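Local coordinates for pks18 (Mycobacterium tuberculosis, PDB 1TED), which probably extends medium- and long-chain aliphatic acyl-CoA starters with malonyl-CoA to build tri- and tetraketide alpha-pyrones, working as a homodimeric type III polyketide synthase, at residues G283-F286 and S287-P291; K318-E321 and Q322-S326; L327-S330 and A331-A335; F354-E357 and T358-Q362. All coordinates share one frame; numbering follows the deposited sequence.

Contact 1: G283-F286 and S287-P291; sequences GYIF and SGVAP
With its OG set between the backbone N and the carbonyl carbon (chi1 62°), Ser287 folds its hydroxyl back onto the carbonyl oxygen of Gly283, one turn earlier in helix 281-299 of the thiolase fold. OG donates to Gly283 O over 3.0 Å, lying in the plane of that carbonyl, and the backbone N of Ser287 adds a weak bond to the same oxygen. The serine side chain thus stays folded along the exposed flank of the helix.

The inward flank is apolar. Ile285 CG2 and Val289 CG2 meet at 3.7 Å, the two side chains running together in the same direction. Phe377 of strand 370-378 receives both residues, while helix 317-327 covers Ile285 through Ile319 and Ser323.

In the backbone, Ile285 O serves two donors at once, a local mixture of 3-10 and alpha geometry. Val289 N approaches it at 2.9 Å and only 20° from the carbonyl plane, whereas Gly288 N sits at 3.2 Å above that plane, away from the lone-pair directions.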
ATOM      1  N   GLY A 283     -11.731  -2.808  24.815  1.00 26.55           N
ATOM      2  CA  GLY A 283     -11.001  -3.625  25.764  1.00 27.06           C
ATOM      3  C   GLY A 283      -9.606  -3.941  25.226  1.00 27.82           C
ATOM      4  O   GLY A 283      -8.664  -4.100  25.997  1.00 26.06           O
ATOM      5  N   TYR A 284      -9.468  -4.041  23.904  1.00 27.09           N
ATOM      6  CA  TYR A 284      -8.161  -4.329  23.302  1.00 28.55           C
ATOM      7  C   TYR A 284      -7.277  -3.093  23.419  1.00 26.52           C
ATOM      8  O   TYR A 284      -6.069  -3.189  23.635  1.00 25.69           O
ATOM      9  CB  TYR A 284      -8.296  -4.698  21.815  1.00 28.47           C
ATOM     10  CG  TYR A 284      -9.139  -5.916  21.524  1.00 30.62           C
ATOM     11  CD1 TYR A 284      -9.146  -7.014  22.387  1.00 30.09           C
ATOM     12  CD2 TYR A 284      -9.874  -6.001  20.345  1.00 31.20           C
ATOM     13  CE1 TYR A 284      -9.862  -8.169  22.081  1.00 29.94           C
ATOM     14  CE2 TYR A 284     -10.589  -7.152  20.024  1.00 32.65           C
ATOM     15  CZ  TYR A 284     -10.578  -8.234  20.894  1.00 32.79           C
ATOM     16  OH  TYR A 284     -11.265  -9.380  20.556  1.00 30.80           O
ATOM     17  N   ILE A 285      -7.901  -1.933  23.261  1.00 25.71           N
ATOM     18  CA  ILE A 285      -7.205  -0.666  23.357  1.00 25.45           C
ATOM     19  C   ILE A 285      -6.682  -0.444  24.769  1.00 24.25           C
ATOM     20  O   ILE A 285      -5.510  -0.139  24.956  1.00 24.98           O
ATOM     21  CB  ILE A 285      -8.146   0.504  22.981  1.00 26.32           C
ATOM     22  CG1 ILE A 285      -8.495   0.421  21.490  1.00 28.54           C
ATOM     23  CG2 ILE A 285      -7.490   1.838  23.314  1.00 21.33           C
ATOM     24  CD1 ILE A 285      -9.562   1.394  21.056  1.00 30.82           C
ATOM     25  N   PHE A 286      -7.554  -0.599  25.759  0.50 23.09           N
ATOM     26  CA  PHE A 286      -7.163  -0.395  27.145  0.50 22.80           C
ATOM     27  C   PHE A 286      -5.988  -1.240  27.601  0.50 23.18           C
ATOM     28  O   PHE A 286      -5.064  -0.743  28.236  0.50 23.03           O
ATOM     29  CB  PHE A 286      -8.325  -0.681  28.086  0.50 22.39           C
ATOM     30  CG  PHE A 286      -7.909  -0.758  29.527  1.00 24.49           C
ATOM     31  CD1 PHE A 286      -7.533   0.395  30.221  1.00 24.01           C
ATOM     32  CD2 PHE A 286      -7.857  -1.988  30.182  1.00 25.67           C
ATOM     33  CE1 PHE A 286      -7.106   0.329  31.551  1.00 25.98           C
ATOM     34  CE2 PHE A 286      -7.432  -2.075  31.517  1.00 26.67           C
ATOM     35  CZ  PHE A 286      -7.054  -0.911  32.204  1.00 27.63           C
ATOM     36  N   SER A 287      -6.025  -2.527  27.295  1.00 25.61           N
ATOM     37  CA  SER A 287      -4.959  -3.407  27.739  1.00 28.90           C
ATOM     38  C   SER A 287      -3.776  -3.454  26.782  1.00 30.00           C
ATOM     39  O   SER A 287      -2.721  -4.013  27.111  1.00 30.54           O
ATOM     40  CB  SER A 287      -5.507  -4.818  27.981  1.00 29.15           C
ATOM     41  OG  SER A 287      -6.018  -5.375  26.792  1.00 34.13           O
ATOM     42  N   GLY A 288      -3.936  -2.842  25.612  1.00 30.23           N
ATOM     43  CA  GLY A 288      -2.856  -2.843  24.646  1.00 29.16           C
ATOM     44  C   GLY A 288      -2.000  -1.592  24.655  1.00 29.60           C
ATOM     45  O   GLY A 288      -0.795  -1.669  24.418  1.00 31.84           O
ATOM     46  N   VAL A 289      -2.604  -0.442  24.937  1.00 27.65           N
ATOM     47  CA  VAL A 289      -1.871   0.818  24.928  1.00 28.01           C
ATOM     48  C   VAL A 289      -0.744   0.925  25.960  1.00 29.33           C
ATOM     49  O   VAL A 289       0.427   0.973  25.593  1.00 31.31           O
ATOM     50  CB  VAL A 289      -2.849   2.014  25.071  1.00 27.98           C
ATOM     51  CG1 VAL A 289      -2.090   3.332  25.114  1.00 26.43           C
ATOM     52  CG2 VAL A 289      -3.811   2.021  23.898  1.00 26.78           C
ATOM     53  N   ALA A 290      -1.083   0.951  27.241  1.00 30.30           N
ATOM     54  CA  ALA A 290      -0.070   1.069  28.291  1.00 31.35           C
ATOM     55  C   ALA A 290       1.223   0.255  28.106  1.00 31.34           C
ATOM     56  O   ALA A 290       2.311   0.811  28.129  1.00 31.89           O
ATOM     57  CB  ALA A 290      -0.692   0.747  29.643  1.00 30.43           C
ATOM     58  N   PRO A 291       1.125  -1.070  27.925  1.00 32.66           N
ATOM     59  CA  PRO A 291       2.362  -1.841  27.756  1.00 32.48           C
ATOM     60  C   PRO A 291       3.259  -1.434  26.579  1.00 33.12           C
ATOM     61  O   PRO A 291       4.481  -1.357  26.729  1.00 31.23           O
ATOM     62  CB  PRO A 291       1.864  -3.286  27.677  1.00 32.03           C
ATOM     63  CG  PRO A 291       0.470  -3.152  27.168  1.00 33.43           C
ATOM     64  CD  PRO A 291      -0.057  -1.946  27.882  1.00 33.32           C
TER

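Contact 2: K318-E321 and Q322-S326; sequences KIIE and QSVRS
Ser323 turns back on Ile319 through two donors that share one acceptor. Its OG, placed beside its own backbone N by a chi1 of -72°, donates to Ile319 O at 2.8 Å; its backbone N reaches the same oxygen at 3.2 Å from the opposite face of the carbonyl plane. The hydroxyl of this buried serine is therefore satisfied within its own helix, 317-327 of the thiolase fold. One residue further on, Val324 N bonds to Ile320 O in the usual helical way, and the branched side chains of that pair only graze each other, CG2 to CG2.

The outer flank is polar. Gln322, bent at chi2 (-51°), presents OE1 to Arg325, which grips this single atom side-on: NE lies 3.0 Å and NH2 2.7 Å from Gln322 OE1, arriving from opposite faces of the amide plane while the oxygen stays close to the guanidinium plane. At the other end of the amide, Gln322 NE2 donates to a water at 3.2 Å, and that water donates in turn to Glu321 OE1 at 2.8 Å.

A second shell steadies these groups. Phe286 of helix 281-299 makes a cation-pi contact with Arg325 and also touches Gln322, while Phe375 and Phe377 of strand 370-378 pack on Ser323. The Ile319 side chain is about 6 Å from that of Cys175, the probable nucleophile.

Two donors on OE1 probably set the rotation of the amide, leaving NE2 to the water; a glutamate and an arginine are thus joined through a neutral relay.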
ATOM      1  N   LYS A 318     -15.183   6.084  22.714  1.00 28.25           N
ATOM      2  CA  LYS A 318     -14.643   4.884  23.366  1.00 29.84           C
ATOM      3  C   LYS A 318     -13.153   4.640  23.134  1.00 29.74           C
ATOM      4  O   LYS A 318     -12.477   4.064  23.987  1.00 30.92           O
ATOM      5  CB  LYS A 318     -15.415   3.635  22.931  1.00 30.23           C
ATOM      6  CG  LYS A 318     -16.875   3.636  23.325  1.00 31.34           C
ATOM      7  CD  LYS A 318     -17.565   2.350  22.890  1.00 33.32           C
ATOM      8  CE  LYS A 318     -19.065   2.435  23.121  1.00 35.99           C
ATOM      9  NZ  LYS A 318     -19.780   1.214  22.682  1.00 39.10           N
ATOM     10  N   ILE A 319     -12.642   5.068  21.983  1.00 29.53           N
ATOM     11  CA  ILE A 319     -11.229   4.882  21.653  1.00 27.83           C
ATOM     12  C   ILE A 319     -10.332   5.832  22.440  1.00 25.94           C
ATOM     13  O   ILE A 319      -9.294   5.429  22.962  1.00 24.71           O
ATOM     14  CB  ILE A 319     -10.998   5.091  20.148  1.00 31.45           C
ATOM     15  CG1 ILE A 319     -11.856   4.092  19.367  1.00 32.30           C
ATOM     16  CG2 ILE A 319      -9.524   4.945  19.813  1.00 29.75           C
ATOM     17  CD1 ILE A 319     -11.694   4.194  17.879  1.00 38.71           C
ATOM     18  N   ILE A 320     -10.738   7.097  22.523  1.00 25.08           N
ATOM     19  CA  ILE A 320      -9.979   8.101  23.273  1.00 25.56           C
ATOM     20  C   ILE A 320     -10.049   7.719  24.754  1.00 26.76           C
ATOM     21  O   ILE A 320      -9.044   7.659  25.449  1.00 28.57           O
ATOM     22  CB  ILE A 320     -10.581   9.526  23.061  1.00 23.21           C
ATOM     23  CG1 ILE A 320     -10.506   9.896  21.571  1.00 24.76           C
ATOM     24  CG2 ILE A 320      -9.817  10.569  23.887  1.00 22.05           C
ATOM     25  CD1 ILE A 320     -11.035  11.286  21.238  1.00 23.36           C
ATOM     26  N   GLU A 321     -11.266   7.443  25.198  1.00 28.08           N
ATOM     27  CA  GLU A 321     -11.614   7.034  26.560  1.00 29.15           C
ATOM     28  C   GLU A 321     -10.666   5.980  27.140  1.00 29.15           C
ATOM     29  O   GLU A 321     -10.024   6.196  28.173  1.00 28.62           O
ATOM     30  CB  GLU A 321     -13.021   6.455  26.503  1.00 29.81           C
ATOM     31  CG  GLU A 321     -13.824   6.469  27.744  1.00 31.59           C
ATOM     32  CD  GLU A 321     -15.277   6.236  27.416  1.00 32.78           C
ATOM     33  OE1 GLU A 321     -15.589   5.200  26.795  1.00 33.89           O
ATOM     34  OE2 GLU A 321     -16.110   7.094  27.763  1.00 38.23           O
ATOM     35  N   GLN A 322     -10.597   4.834  26.469  1.00 29.07           N
ATOM     36  CA  GLN A 322      -9.761   3.723  26.908  1.00 28.20           C
ATOM     37  C   GLN A 322      -8.273   3.974  26.745  1.00 29.09           C
ATOM     38  O   GLN A 322      -7.466   3.443  27.516  1.00 29.76           O
ATOM     39  CB  GLN A 322     -10.164   2.437  26.183  1.00 28.26           C
ATOM     40  CG  GLN A 322     -11.580   1.955  26.515  1.00 29.55           C
ATOM     41  CD  GLN A 322     -11.833   1.859  28.025  1.00 30.18           C
ATOM     42  OE1 GLN A 322     -10.966   1.428  28.787  1.00 30.51           O
ATOM     43  NE2 GLN A 322     -13.030   2.252  28.453  1.00 30.14           N
ATOM     44  N   SER A 323      -7.898   4.778  25.753  1.00 27.96           N
ATOM     45  CA  SER A 323      -6.485   5.083  25.551  1.00 27.39           C
ATOM     46  C   SER A 323      -5.991   5.864  26.760  1.00 26.48           C
ATOM     47  O   SER A 323      -4.912   5.593  27.282  1.00 25.00           O
ATOM     48  CB  SER A 323      -6.270   5.909  24.271  1.00 27.97           C
ATOM     49  OG  SER A 323      -6.476   5.114  23.112  1.00 27.72           O
ATOM     50  N   VAL A 324      -6.791   6.826  27.209  1.00 25.00           N
ATOM     51  CA  VAL A 324      -6.420   7.637  28.364  1.00 25.72           C
ATOM     52  C   VAL A 324      -6.399   6.825  29.671  1.00 27.45           C
ATOM     53  O   VAL A 324      -5.503   7.006  30.512  1.00 27.34           O
ATOM     54  CB  VAL A 324      -7.379   8.849  28.516  1.00 24.65           C
ATOM     55  CG1 VAL A 324      -7.168   9.527  29.858  1.00 24.44           C
ATOM     56  CG2 VAL A 324      -7.127   9.849  27.393  1.00 23.65           C
ATOM     57  N   ARG A 325      -7.370   5.931  29.846  1.00 26.42           N
ATOM     58  CA  ARG A 325      -7.403   5.127  31.062  1.00 27.56           C
ATOM     59  C   ARG A 325      -6.188   4.198  31.094  1.00 27.43           C
ATOM     60  O   ARG A 325      -5.506   4.077  32.117  1.00 25.92           O
ATOM     61  CB  ARG A 325      -8.703   4.314  31.147  1.00 27.56           C
ATOM     62  CG  ARG A 325      -8.875   3.592  32.477  1.00 29.37           C
ATOM     63  CD  ARG A 325     -10.274   3.036  32.646  1.00 31.60           C
ATOM     64  NE  ARG A 325     -10.576   2.005  31.662  1.00 34.34           N
ATOM     65  CZ  ARG A 325     -10.514   0.699  31.896  1.00 34.56           C
ATOM     66  NH1 ARG A 325     -10.159   0.256  33.099  1.00 33.40           N
ATOM     67  NH2 ARG A 325     -10.812  -0.161  30.927  1.00 32.34           N
ATOM     68  N   SER A 326      -5.917   3.567  29.954  1.00 28.07           N
ATOM     69  CA  SER A 326      -4.794   2.648  29.814  1.00 27.88           C
ATOM     70  C   SER A 326      -3.504   3.319  30.285  1.00 27.94           C
ATOM     71  O   SER A 326      -2.699   2.713  30.991  1.00 28.26           O
ATOM     72  CB  SER A 326      -4.661   2.208  28.346  1.00 28.64           C
ATOM     73  OG  SER A 326      -3.697   1.176  28.178  1.00 27.24           O
TER
HETATM   74  O   HOH W   1     -15.101   2.522  26.060  1.00 30.94           O

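Contact 3: L327-S330 and A331-A335; sequences LGIS and AELAA
Ser330 uses both of its oxygens to start the same short turn. Its side-chain OG accepts from the backbone N of Glu332 at 3.3 Å, which makes an ST turn, and its carbonyl O accepts from Leu333 N at 3.0 Å, the three-residue spacing of a 3-10 helix. The hydroxyl reaches forward because it lies anti to its own backbone N (chi1 170°), beside the carbonyl carbon and so next to the peptides that follow. Leu333 N comes to Ser330 O from well above the carbonyl plane, in keeping with the tight winding. The 3-10 pattern then repeats, with Ala334 N bonded to Ala331 O at 3.2 Å.

An apolar pair closes the inner side of the turn. Ile329 CG2 meets Leu333 CB at 3.6 Å, the two side chains crossing at about a right angle; a still closer approach of the leucine CD1 to the same methyl is doubtful. Trp310 of strand 310-312 packs against both residues, so the pair faces the sheet's edge strand, while Ser330, Ala331 and Glu332 lie at the surface.

Gly328, with a positive phi of 66°, ends helix 317-327 in a Schellman motif, and Ala334 takes the N-cap position of helix 335-344. What results is a compact helix-to-helix connection, a Schellman end followed by an ST turn and one turn of 3-10 helix, in the C-terminal half of the thiolase fold.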
ATOM      1  N   LEU A 327      -3.323   4.577  29.898  1.00 26.91           N
ATOM      2  CA  LEU A 327      -2.136   5.334  30.273  1.00 28.14           C
ATOM      3  C   LEU A 327      -2.183   5.888  31.697  1.00 28.40           C
ATOM      4  O   LEU A 327      -1.152   6.274  32.243  1.00 27.60           O
ATOM      5  CB  LEU A 327      -1.936   6.498  29.299  1.00 27.65           C
ATOM      6  CG  LEU A 327      -1.701   6.156  27.824  1.00 26.78           C
ATOM      7  CD1 LEU A 327      -1.902   7.414  26.976  1.00 23.75           C
ATOM      8  CD2 LEU A 327      -0.308   5.577  27.650  1.00 24.18           C
ATOM      9  N   GLY A 328      -3.371   5.936  32.294  1.00 30.55           N
ATOM     10  CA  GLY A 328      -3.495   6.475  33.639  1.00 31.74           C
ATOM     11  C   GLY A 328      -3.181   7.968  33.674  1.00 34.57           C
ATOM     12  O   GLY A 328      -2.616   8.484  34.641  1.00 33.77           O
ATOM     13  N   ILE A 329      -3.566   8.668  32.613  1.00 35.36           N
ATOM     14  CA  ILE A 329      -3.317  10.094  32.507  1.00 35.76           C
ATOM     15  C   ILE A 329      -4.576  10.961  32.644  1.00 35.63           C
ATOM     16  O   ILE A 329      -5.702  10.476  32.525  1.00 33.47           O
ATOM     17  CB  ILE A 329      -2.601  10.387  31.170  1.00 37.97           C
ATOM     18  CG1 ILE A 329      -1.157   9.904  31.273  1.00 38.19           C
ATOM     19  CG2 ILE A 329      -2.663  11.856  30.824  1.00 40.60           C
ATOM     20  CD1 ILE A 329      -0.255  10.448  30.217  1.00 41.38           C
ATOM     21  N   SER A 330      -4.369  12.243  32.920  1.00 36.04           N
ATOM     22  CA  SER A 330      -5.469  13.181  33.067  1.00 39.71           C
ATOM     23  C   SER A 330      -6.225  13.315  31.748  1.00 40.41           C
ATOM     24  O   SER A 330      -5.613  13.386  30.677  1.00 40.22           O
ATOM     25  CB  SER A 330      -4.938  14.547  33.510  1.00 40.61           C
ATOM     26  OG  SER A 330      -5.956  15.527  33.431  1.00 44.83           O
ATOM     27  N   ALA A 331      -7.554  13.349  31.839  1.00 39.93           N
ATOM     28  CA  ALA A 331      -8.411  13.461  30.663  1.00 39.97           C
ATOM     29  C   ALA A 331      -8.136  14.744  29.894  1.00 40.22           C
ATOM     30  O   ALA A 331      -8.407  14.834  28.697  1.00 41.27           O
ATOM     31  CB  ALA A 331      -9.879  13.413  31.082  1.00 39.85           C
ATOM     32  N   GLU A 332      -7.598  15.738  30.584  1.00 38.88           N
ATOM     33  CA  GLU A 332      -7.300  17.007  29.950  1.00 39.03           C
ATOM     34  C   GLU A 332      -6.138  16.913  28.967  1.00 37.58           C
ATOM     35  O   GLU A 332      -6.016  17.743  28.068  1.00 36.81           O
ATOM     36  CB  GLU A 332      -7.026  18.064  31.020  1.00 42.21           C
ATOM     37  CG  GLU A 332      -8.305  18.548  31.698  1.00 48.77           C
ATOM     38  CD  GLU A 332      -8.076  19.046  33.116  1.00 53.50           C
ATOM     39  OE1 GLU A 332      -7.316  20.028  33.296  1.00 55.86           O
ATOM     40  OE2 GLU A 332      -8.660  18.448  34.052  1.00 54.39           O
ATOM     41  N   LEU A 333      -5.292  15.902  29.118  1.00 36.30           N
ATOM     42  CA  LEU A 333      -4.167  15.751  28.206  1.00 34.77           C
ATOM     43  C   LEU A 333      -4.616  15.171  26.863  1.00 34.05           C
ATOM     44  O   LEU A 333      -3.795  14.907  25.981  1.00 34.68           O
ATOM     45  CB  LEU A 333      -3.074  14.884  28.844  1.00 34.08           C
ATOM     46  CG  LEU A 333      -2.187  15.626  29.854  1.00 34.61           C
ATOM     47  CD1 LEU A 333      -1.229  14.662  30.537  1.00 33.09           C
ATOM     48  CD2 LEU A 333      -1.404  16.720  29.132  1.00 33.69           C
ATOM     49  N   ALA A 334      -5.929  15.002  26.714  1.00 32.00           N
ATOM     50  CA  ALA A 334      -6.528  14.465  25.497  1.00 31.09           C
ATOM     51  C   ALA A 334      -7.465  15.489  24.858  1.00 31.50           C
ATOM     52  O   ALA A 334      -8.310  15.143  24.024  1.00 30.84           O
ATOM     53  CB  ALA A 334      -7.299  13.199  25.823  1.00 31.19           C
ATOM     54  N   ALA A 335      -7.313  16.749  25.250  1.00 32.44           N
ATOM     55  CA  ALA A 335      -8.157  17.828  24.735  1.00 33.32           C
ATOM     56  C   ALA A 335      -8.066  17.982  23.215  1.00 31.79           C
ATOM     57  O   ALA A 335      -9.089  18.136  22.546  1.00 32.90           O
ATOM     58  CB  ALA A 335      -7.792  19.152  25.423  1.00 32.39           C
TER

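Contact 4: F354-E357 and T358-Q362; sequences FVLE and TMVQQ
Leu356 and Val360 make the close-packed part of this helical turn. CD1 of Leu356 touches CG2 of Val360 at 3.6 Å; with CG1 of the valine anti to its backbone N (chi1 173°), CG2 falls beside that N and also comes close to Leu356 O. That oxygen takes a 3.0 Å bond from Val360 N. Next to this pair, Val355 and Met359 run alongside each other, but more loosely, with CG1 of Val355 4.1 Å from the CE at the end of the extended methionine.

Toward solvent the packing is looser: Gln361 is exposed and Glu357 partly so. These two cross obliquely, their carboxylate and amide stacked with planes 21° apart, and contact comes through Glu357 CG and Gln361 OE1 at 3.8 Å. The firm link there is in the backbone, Gln361 N to Glu357 O at 2.9 Å; the glutamate's OE1 turns instead to a weak hydrogen bond with Thr40. Upstream, Thr358 N makes weak bonds to the carbonyls of Phe354 and Val355.

Helix 349-361 packs among its neighbours: Leu356 rests on Leu38 of strand 32-41, Val355 and Met359 on Ala311 of strand 310-312, and Phe354 meets Phe344 of helix 335-344 edge-to-face.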
ATOM      1  N   PHE A 354      -4.431  15.909  11.992  1.00 25.50           N
ATOM      2  CA  PHE A 354      -5.204  17.097  12.358  1.00 26.42           C
ATOM      3  C   PHE A 354      -4.851  17.391  13.808  1.00 27.69           C
ATOM      4  O   PHE A 354      -4.725  18.542  14.218  1.00 28.31           O
ATOM      5  CB  PHE A 354      -6.704  16.833  12.272  1.00 26.99           C
ATOM      6  CG  PHE A 354      -7.322  17.224  10.965  1.00 28.97           C
ATOM      7  CD1 PHE A 354      -6.839  16.714   9.768  1.00 29.24           C
ATOM      8  CD2 PHE A 354      -8.440  18.050  10.939  1.00 30.64           C
ATOM      9  CE1 PHE A 354      -7.468  17.014   8.554  1.00 30.50           C
ATOM     10  CE2 PHE A 354      -9.080  18.359   9.733  1.00 32.62           C
ATOM     11  CZ  PHE A 354      -8.589  17.834   8.535  1.00 30.70           C
ATOM     12  N   VAL A 355      -4.688  16.322  14.580  1.00 28.31           N
ATOM     13  CA  VAL A 355      -4.346  16.429  15.988  1.00 26.55           C
ATOM     14  C   VAL A 355      -2.994  17.086  16.205  1.00 26.45           C
ATOM     15  O   VAL A 355      -2.850  17.968  17.051  1.00 27.16           O
ATOM     16  CB  VAL A 355      -4.352  15.040  16.643  1.00 25.40           C
ATOM     17  CG1 VAL A 355      -3.717  15.102  18.027  1.00 26.16           C
ATOM     18  CG2 VAL A 355      -5.781  14.546  16.744  1.00 25.52           C
ATOM     19  N   LEU A 356      -2.008  16.647  15.434  1.00 26.85           N
ATOM     20  CA  LEU A 356      -0.651  17.162  15.514  1.00 26.53           C
ATOM     21  C   LEU A 356      -0.611  18.652  15.170  1.00 27.18           C
ATOM     22  O   LEU A 356       0.079  19.422  15.837  1.00 27.11           O
ATOM     23  CB  LEU A 356       0.252  16.331  14.583  1.00 28.25           C
ATOM     24  CG  LEU A 356       1.787  16.394  14.596  1.00 31.42           C
ATOM     25  CD1 LEU A 356       2.233  17.641  13.893  1.00 34.18           C
ATOM     26  CD2 LEU A 356       2.334  16.358  16.016  1.00 32.11           C
ATOM     27  N   GLU A 357      -1.372  19.068  14.154  1.00 28.58           N
ATOM     28  CA  GLU A 357      -1.404  20.480  13.760  1.00 30.45           C
ATOM     29  C   GLU A 357      -1.886  21.416  14.876  1.00 30.64           C
ATOM     30  O   GLU A 357      -1.393  22.527  15.007  1.00 30.24           O
ATOM     31  CB  GLU A 357      -2.281  20.687  12.509  1.00 31.69           C
ATOM     32  CG  GLU A 357      -2.402  22.164  12.067  1.00 30.93           C
ATOM     33  CD  GLU A 357      -3.136  22.342  10.743  1.00 32.33           C
ATOM     34  OE1 GLU A 357      -4.336  22.016  10.662  1.00 32.61           O
ATOM     35  OE2 GLU A 357      -2.507  22.804   9.772  1.00 33.96           O
ATOM     36  N   THR A 358      -2.859  20.974  15.663  1.00 30.72           N
ATOM     37  CA  THR A 358      -3.376  21.791  16.761  1.00 30.82           C
ATOM     38  C   THR A 358      -2.292  21.986  17.816  1.00 33.42           C
ATOM     39  O   THR A 358      -2.131  23.080  18.359  1.00 34.33           O
ATOM     40  CB  THR A 358      -4.599  21.121  17.435  1.00 29.37           C
ATOM     41  OG1 THR A 358      -5.699  21.099  16.516  1.00 28.24           O
ATOM     42  CG2 THR A 358      -5.006  21.880  18.700  1.00 28.98           C
ATOM     43  N   MET A 359      -1.550  20.918  18.099  1.00 34.02           N
ATOM     44  CA  MET A 359      -0.481  20.958  19.092  1.00 33.70           C
ATOM     45  C   MET A 359       0.645  21.856  18.612  1.00 34.59           C
ATOM     46  O   MET A 359       1.341  22.487  19.413  1.00 33.31           O
ATOM     47  CB  MET A 359       0.048  19.544  19.361  1.00 32.32           C
ATOM     48  CG  MET A 359      -1.014  18.588  19.921  1.00 31.00           C
ATOM     49  SD  MET A 359      -0.413  16.890  20.090  1.00 29.56           S
ATOM     50  CE  MET A 359      -1.578  16.206  21.312  1.00 30.30           C
ATOM     51  N   VAL A 360       0.821  21.913  17.296  1.00 37.04           N
ATOM     52  CA  VAL A 360       1.851  22.750  16.703  1.00 38.80           C
ATOM     53  C   VAL A 360       1.449  24.220  16.840  1.00 39.55           C
ATOM     54  O   VAL A 360       2.230  25.049  17.315  1.00 38.35           O
ATOM     55  CB  VAL A 360       2.045  22.401  15.211  1.00 40.07           C
ATOM     56  CG1 VAL A 360       2.998  23.393  14.551  1.00 40.21           C
ATOM     57  CG2 VAL A 360       2.585  20.982  15.086  1.00 39.90           C
ATOM     58  N   GLN A 361       0.217  24.525  16.446  1.00 41.45           N
ATOM     59  CA  GLN A 361      -0.308  25.886  16.505  1.00 44.39           C
ATOM     60  C   GLN A 361      -0.425  26.481  17.907  1.00 44.93           C
ATOM     61  O   GLN A 361      -0.412  27.698  18.058  1.00 45.48           O
ATOM     62  CB  GLN A 361      -1.664  25.951  15.812  1.00 45.81           C
ATOM     63  CG  GLN A 361      -1.613  25.619  14.340  1.00 49.33           C
ATOM     64  CD  GLN A 361      -2.977  25.701  13.678  1.00 52.93           C
ATOM     65  OE1 GLN A 361      -3.935  25.045  14.107  1.00 53.90           O
ATOM     66  NE2 GLN A 361      -3.072  26.505  12.623  1.00 52.59           N
ATOM     67  N   GLN A 362      -0.561  25.644  18.931  1.00 46.65           N
ATOM     68  CA  GLN A 362      -0.642  26.170  20.295  1.00 48.26           C
ATOM     69  C   GLN A 362       0.090  25.326  21.332  1.00 46.90           C
ATOM     70  O   GLN A 362      -0.258  24.172  21.582  1.00 45.61           O
ATOM     71  CB  GLN A 362      -2.098  26.372  20.731  1.00 50.44           C
ATOM     72  CG  GLN A 362      -2.934  25.117  20.779  1.00 55.59           C
ATOM     73  CD  GLN A 362      -4.273  25.346  21.464  1.00 58.26           C
ATOM     74  OE1 GLN A 362      -4.985  26.310  21.159  1.00 60.30           O
ATOM     75  NE2 GLN A 362      -4.626  24.455  22.391  1.00 58.17           N
TER

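How the contacts relate
Contacts 1 and 2 are partly buried and belong to two helices packed directly on each other: Ser326 OG probably bonds to Ala290 N of contact 1, and both helices cover strand 370-378. Contact 3 is a surface contact that continues the chain of contact 2, to which it is joined by Val324 CG2 packing on Ala334 CB. Contact 4 touches none of the others but shares strand 310-312 with contact 3; it lies nearest the centre of the chain and has the largest share of buried residues. Chemistry follows place: serine-to-carbonyl bonds mark both packed helices, a serine starts the surface turn, and aliphatic pairs dominate contact 4.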